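Local coordinates for hypothetical protein (Pseudomonas aeruginosa, PDB 1U69) that is of unknown function but belongs to the PhnB-like branch of the glyoxalase superfamily and has been proposed as a potential drug-resistance protein, at residues D50-V54 with L64-G68; L11-A16 with K113-S117. All blocks are in the same frame, centred on the assembly; numbering follows the deposited sequence.

Interaction 1. Residues D50-V54 with L64-G68; sequences DVLTV and LGLNG
Four hydrogen bonds join the strands of this antiparallel beta hairpin, part of a βαβββ module of the glyoxalase type. Val54 and Gly65 form a hydrogen-bonded pair, Gly65 N to Val54 O at 2.8 Å and Val54 N to Gly65 O at 2.9 Å. Asn67, with chi1 m, gives two more: its backbone N to Leu52 O, and its side-chain ND2, almost linearly, to Val51 O, both 2.9 Å. Between these two sets of bonds Thr53 and Leu66 make a non-hydrogen-bonded pair, CA to CA 4.6 Å, side chains on the same face. The N-to-C directions of segments 51-54 and 64-67 differ by 162°, their axes approaching to 4.6 Å. Leu52, with phi/psi near -98/-55, departs from extended geometry; with Thr53 it forms a classic beta bulge opposite His37 of strand 31-38. Asn67 centres an inverse gamma turn where strand 61-67 ends. Val54 packs on helix 17-27, while Leu66 meets Trp109 of the second subunit. Thr53 CG2 lies 3.8 Å from Leu66 CD1, and Leu52 CD1 4.3 Å from that same methyl.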
loop_
_atom_site.group_PDB
_atom_site.type_symbol
_atom_site.label_atom_id
_atom_site.label_comp_id
_atom_site.label_asym_id
_atom_site.label_seq_id
_atom_site.Cartn_x
_atom_site.Cartn_y
_atom_site.Cartn_z
ATOM N N ASP A 50 -26.079 -18.709 -11.085
ATOM C CA ASP A 50 -26.182 -17.298 -10.700
ATOM C C ASP A 50 -24.804 -16.816 -10.279
ATOM O O ASP A 50 -23.937 -17.624 -9.967
ATOM C CB ASP A 50 -27.178 -17.114 -9.542
ATOM C CG ASP A 50 -28.632 -17.205 -9.984
ATOM O OD1 ASP A 50 -28.927 -17.247 -11.195
ATOM O OD2 ASP A 50 -29.556 -17.228 -9.172
ATOM N N VAL A 51 -24.596 -15.506 -10.275
ATOM C CA VAL A 51 -23.343 -14.933 -9.785
ATOM C C VAL A 51 -23.252 -15.166 -8.271
ATOM O O VAL A 51 -24.146 -14.770 -7.512
ATOM C CB VAL A 51 -23.237 -13.423 -10.098
ATOM C CG1 VAL A 51 -21.992 -12.808 -9.422
ATOM C CG2 VAL A 51 -23.214 -13.174 -11.609
ATOM N N LEU A 52 -22.196 -15.850 -7.845
ATOM C CA LEU A 52 -21.981 -16.126 -6.427
ATOM C C LEU A 52 -21.007 -15.109 -5.831
ATOM O O LEU A 52 -21.315 -14.461 -4.825
ATOM C CB LEU A 52 -21.474 -17.557 -6.228
ATOM C CG LEU A 52 -21.146 -18.000 -4.805
ATOM C CD1 LEU A 52 -22.378 -17.919 -3.942
ATOM C CD2 LEU A 52 -20.575 -19.405 -4.797
ATOM N N THR A 53 -19.828 -14.980 -6.434
ATOM C CA THR A 53 -18.888 -13.924 -6.043
ATOM C C THR A 53 -18.321 -13.187 -7.242
ATOM O O THR A 53 -18.294 -13.694 -8.368
ATOM C CB THR A 53 -17.707 -14.452 -5.211
ATOM O OG1 THR A 53 -16.954 -15.421 -5.966
ATOM C CG2 THR A 53 -18.166 -15.151 -3.941
ATOM N N VAL A 54 -17.811 -11.996 -6.960
ATOM C CA VAL A 54 -17.134 -11.171 -7.955
ATOM C C VAL A 54 -15.846 -10.651 -7.323
ATOM O O VAL A 54 -15.885 -10.002 -6.275
ATOM C CB VAL A 54 -17.996 -9.970 -8.368
ATOM C CG1 VAL A 54 -17.262 -9.141 -9.403
ATOM C CG2 VAL A 54 -19.385 -10.414 -8.888
ATOM N N LEU A 64 -13.895 -8.899 -2.664
ATOM C CA LEU A 64 -14.801 -9.930 -3.149
ATOM C C LEU A 64 -16.214 -9.469 -2.794
ATOM O O LEU A 64 -16.477 -9.142 -1.637
ATOM C CB LEU A 64 -14.492 -11.264 -2.453
ATOM C CG LEU A 64 -15.163 -12.528 -2.998
ATOM C CD1 LEU A 64 -14.508 -12.931 -4.317
ATOM C CD2 LEU A 64 -15.084 -13.661 -1.974
ATOM N N GLY A 65 -17.098 -9.412 -3.791
ATOM C CA GLY A 65 -18.515 -9.152 -3.566
ATOM C C GLY A 65 -19.233 -10.492 -3.515
ATOM O O GLY A 65 -19.121 -11.289 -4.452
ATOM N N LEU A 66 -19.966 -10.739 -2.434
ATOM C CA LEU A 66 -20.630 -12.019 -2.210
ATOM C C LEU A 66 -22.126 -11.833 -2.271
ATOM O O LEU A 66 -22.680 -11.074 -1.488
ATOM C CB LEU A 66 -20.241 -12.554 -0.829
ATOM C CG LEU A 66 -20.936 -13.813 -0.298
ATOM C CD1 LEU A 66 -20.732 -15.028 -1.183
ATOM C CD2 LEU A 66 -20.379 -14.113 1.098
ATOM N N ASN A 67 -22.779 -12.539 -3.194
ATOM C CA ASN A 67 -24.238 -12.551 -3.252
ATOM C C ASN A 67 -24.818 -13.523 -2.231
ATOM O O ASN A 67 -25.056 -14.693 -2.518
ATOM C CB ASN A 67 -24.716 -12.872 -4.669
ATOM C CG ASN A 67 -24.526 -11.699 -5.616
ATOM O OD1 ASN A 67 -24.609 -10.543 -5.191
ATOM N ND2 ASN A 67 -24.265 -11.982 -6.895
ATOM N N GLY A 68 -25.076 -13.009 -1.037
ATOM C CA GLY A 68 -25.560 -13.819 0.063
ATOM C C GLY A 68 -26.993 -13.571 0.437
ATOM O O GLY A 68 -27.465 -14.160 1.405
#

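Interaction 2. Residues L11-A16 with K113-S117; sequences LWYDSA and KWGIS
The end of strand 7-13 and the turn into helix 17-27 pack against the loop that leads into strand 117-122, joining the two βαβββ modules of a glyoxalase-type fold through side chains and one water, without a direct hydrogen bond. Leu11 directs its CA-to-CB bond toward the loop and, as rotamer mt, brings CD1 to 4.1 Å from Ile116 CD1; its strand also pairs antiparallel with a strand of the second subunit. Trp12 contributes its backbone: a water donates to Trp12 O at 3.0 Å and to Trp114 O at 2.8 Å. The m rotamer of Tyr13 brings its ring up to both Trp114 and Ile116. Its edge faces the five-membered ring of Trp114 in an offset edge-to-face stack, centroids 5.5 Å apart and planes at 75°, and Tyr13 CE1 lies 3.5 Å from Trp114 CB. Tyr13 OH hydrogen-bonds to Tyr24 OH of helix 17-27. After Asp14, Ser15 takes a positive phi (52°), and Ser15 OG donates to Asp14 O at 2.6 Å; Ala16 follows as the N-cap of helix 17-27. Ala16 CB touches Trp114 NE1 at 3.5 Å. In the loop, Gly115 has phi/psi near 89/7, a conformation suited to glycine, and Asp112 OD1 accepts hydrogen bonds from the backbone N of both Trp114 and Ile116. Ile116 CD1 closes the contact, 3.6 Å from Tyr13 CZ and 3.2 Å from Tyr13 OH.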
loop_
_atom_site.group_PDB
_atom_site.type_symbol
_atom_site.label_atom_id
_atom_site.label_comp_id
_atom_site.label_asym_id
_atom_site.label_seq_id
_atom_site.Cartn_x
_atom_site.Cartn_y
_atom_site.Cartn_z
ATOM N N LEU A 11 -17.430 -8.224 0.886
ATOM C CA LEU A 11 -18.587 -7.383 1.150
ATOM C C LEU A 11 -19.834 -8.118 0.693
ATOM O O LEU A 11 -19.859 -8.667 -0.406
ATOM C CB LEU A 11 -18.454 -6.064 0.405
ATOM C CG LEU A 11 -17.289 -5.203 0.908
ATOM C CD1 LEU A 11 -17.018 -4.096 -0.083
ATOM C CD2 LEU A 11 -17.596 -4.661 2.292
ATOM N N TRP A 12 -20.856 -8.109 1.549
ATOM C CA TRP A 12 -22.103 -8.852 1.346
ATOM C C TRP A 12 -23.074 -8.015 0.524
ATOM O O TRP A 12 -23.280 -6.834 0.809
ATOM C CB TRP A 12 -22.719 -9.175 2.712
ATOM C CG TRP A 12 -23.773 -10.238 2.746
ATOM C CD1 TRP A 12 -25.060 -10.134 2.313
ATOM C CD2 TRP A 12 -23.634 -11.547 3.290
ATOM N NE1 TRP A 12 -25.727 -11.311 2.546
ATOM C CE2 TRP A 12 -24.878 -12.198 3.146
ATOM C CE3 TRP A 12 -22.586 -12.243 3.888
ATOM C CZ2 TRP A 12 -25.091 -13.509 3.561
ATOM C CZ3 TRP A 12 -22.798 -13.553 4.302
ATOM C CH2 TRP A 12 -24.038 -14.171 4.130
ATOM N N TYR A 13 -23.665 -8.633 -0.492
ATOM C CA TYR A 13 -24.707 -8.010 -1.311
ATOM C C TYR A 13 -25.913 -8.936 -1.410
ATOM O O TYR A 13 -25.793 -10.146 -1.236
ATOM C CB TYR A 13 -24.191 -7.700 -2.728
ATOM C CG TYR A 13 -23.079 -6.689 -2.744
ATOM C CD1 TYR A 13 -23.349 -5.327 -2.827
ATOM C CD2 TYR A 13 -21.745 -7.098 -2.661
ATOM C CE1 TYR A 13 -22.330 -4.396 -2.799
ATOM C CE2 TYR A 13 -20.723 -6.177 -2.645
ATOM C CZ TYR A 13 -21.012 -4.834 -2.710
ATOM O OH TYR A 13 -19.967 -3.941 -2.659
ATOM N N ASP A 14 -27.071 -8.337 -1.673
ATOM C CA ASP A 14 -28.303 -9.044 -1.990
ATOM C C ASP A 14 -28.442 -9.081 -3.517
ATOM O O ASP A 14 -29.030 -8.179 -4.130
ATOM C CB ASP A 14 -29.479 -8.291 -1.364
ATOM C CG ASP A 14 -30.797 -9.001 -1.530
ATOM O OD1 ASP A 14 -30.809 -10.161 -1.965
ATOM O OD2 ASP A 14 -31.872 -8.450 -1.228
ATOM N N SER A 15 -27.881 -10.111 -4.127
ATOM C CA SER A 15 -27.915 -10.294 -5.573
ATOM C C SER A 15 -27.436 -9.095 -6.409
ATOM O O SER A 15 -27.960 -8.877 -7.496
ATOM C CB SER A 15 -29.349 -10.618 -6.007
ATOM O OG SER A 15 -30.068 -9.403 -6.178
ATOM N N ALA A 16 -26.495 -8.303 -5.911
ATOM C CA ALA A 16 -26.055 -7.093 -6.612
ATOM C C ALA A 16 -24.533 -6.946 -6.725
ATOM O O ALA A 16 -24.051 -5.872 -7.107
ATOM C CB ALA A 16 -26.619 -5.877 -5.907
ATOM N N LYS A 113 -25.348 2.811 -2.751
ATOM C CA LYS A 113 -26.635 2.210 -3.063
ATOM C C LYS A 113 -26.893 0.919 -2.303
ATOM O O LYS A 113 -28.048 0.593 -2.039
ATOM C CB LYS A 113 -26.674 1.925 -4.572
ATOM C CG LYS A 113 -27.929 1.255 -5.077
ATOM C CD LYS A 113 -27.999 1.303 -6.594
ATOM C CE LYS A 113 -29.296 0.707 -7.103
ATOM N NZ LYS A 113 -29.245 0.461 -8.557
ATOM N N TRP A 114 -25.822 0.196 -1.958
ATOM C CA TRP A 114 -25.899 -1.132 -1.340
ATOM C C TRP A 114 -25.675 -1.038 0.165
ATOM O O TRP A 114 -25.632 -2.048 0.862
ATOM C CB TRP A 114 -24.902 -2.077 -2.045
ATOM C CG TRP A 114 -25.172 -2.050 -3.517
ATOM C CD1 TRP A 114 -26.144 -2.744 -4.179
ATOM C CD2 TRP A 114 -24.565 -1.194 -4.491
ATOM N NE1 TRP A 114 -26.152 -2.401 -5.512
ATOM C CE2 TRP A 114 -25.188 -1.456 -5.733
ATOM C CE3 TRP A 114 -23.533 -0.253 -4.452
ATOM C CZ2 TRP A 114 -24.823 -0.807 -6.903
ATOM C CZ3 TRP A 114 -23.176 0.391 -5.608
ATOM C CH2 TRP A 114 -23.822 0.118 -6.822
ATOM N N GLY A 115 -25.593 0.197 0.660
ATOM C CA GLY A 115 -25.515 0.472 2.077
ATOM C C GLY A 115 -24.125 0.503 2.664
ATOM O O GLY A 115 -23.998 0.626 3.887
ATOM N N ILE A 116 -23.094 0.413 1.825
ATOM C CA ILE A 116 -21.709 0.386 2.314
ATOM C C ILE A 116 -21.250 1.808 2.579
ATOM O O ILE A 116 -21.531 2.713 1.795
ATOM C CB ILE A 116 -20.813 -0.322 1.293
ATOM C CG1 ILE A 116 -21.182 -1.811 1.274
ATOM C CG2 ILE A 116 -19.340 -0.100 1.607
ATOM C CD1 ILE A 116 -20.836 -2.497 0.025
ATOM N N SER A 117 -20.552 2.006 3.686
ATOM C CA SER A 117 -20.070 3.321 4.076
ATOM C C SER A 117 -18.737 3.667 3.409
ATOM O O SER A 117 -17.803 2.866 3.398
ATOM C CB SER A 117 -19.891 3.409 5.596
ATOM O OG SER A 117 -21.144 3.514 6.281
HETATM O O HOH W 1 -25.363 -4.787 0.301
#

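In the fold
Interactions 1 and 2 lie on the same side of the chain's centre, 11 Å apart between their centres, and share one sheet in which strands 7-13 and 61-67 are parallel neighbours. Probable hydrogen bonds connect them directly: Leu11 N to Leu64 O and Tyr13 N to Leu66 O, each 2.8 Å. Asn67 OD1 also approaches Ala16 N to 3.0 Å and accepts a hydrogen bond from Ala17 N, so the hairpin end meets the start of helix 17-27. Along the chain, interaction 1 is nested within the loop closed by interaction 2: one pairs two neighbouring strands of the first module's sheet, the other connects that module to the second. Both also touch the second subunit.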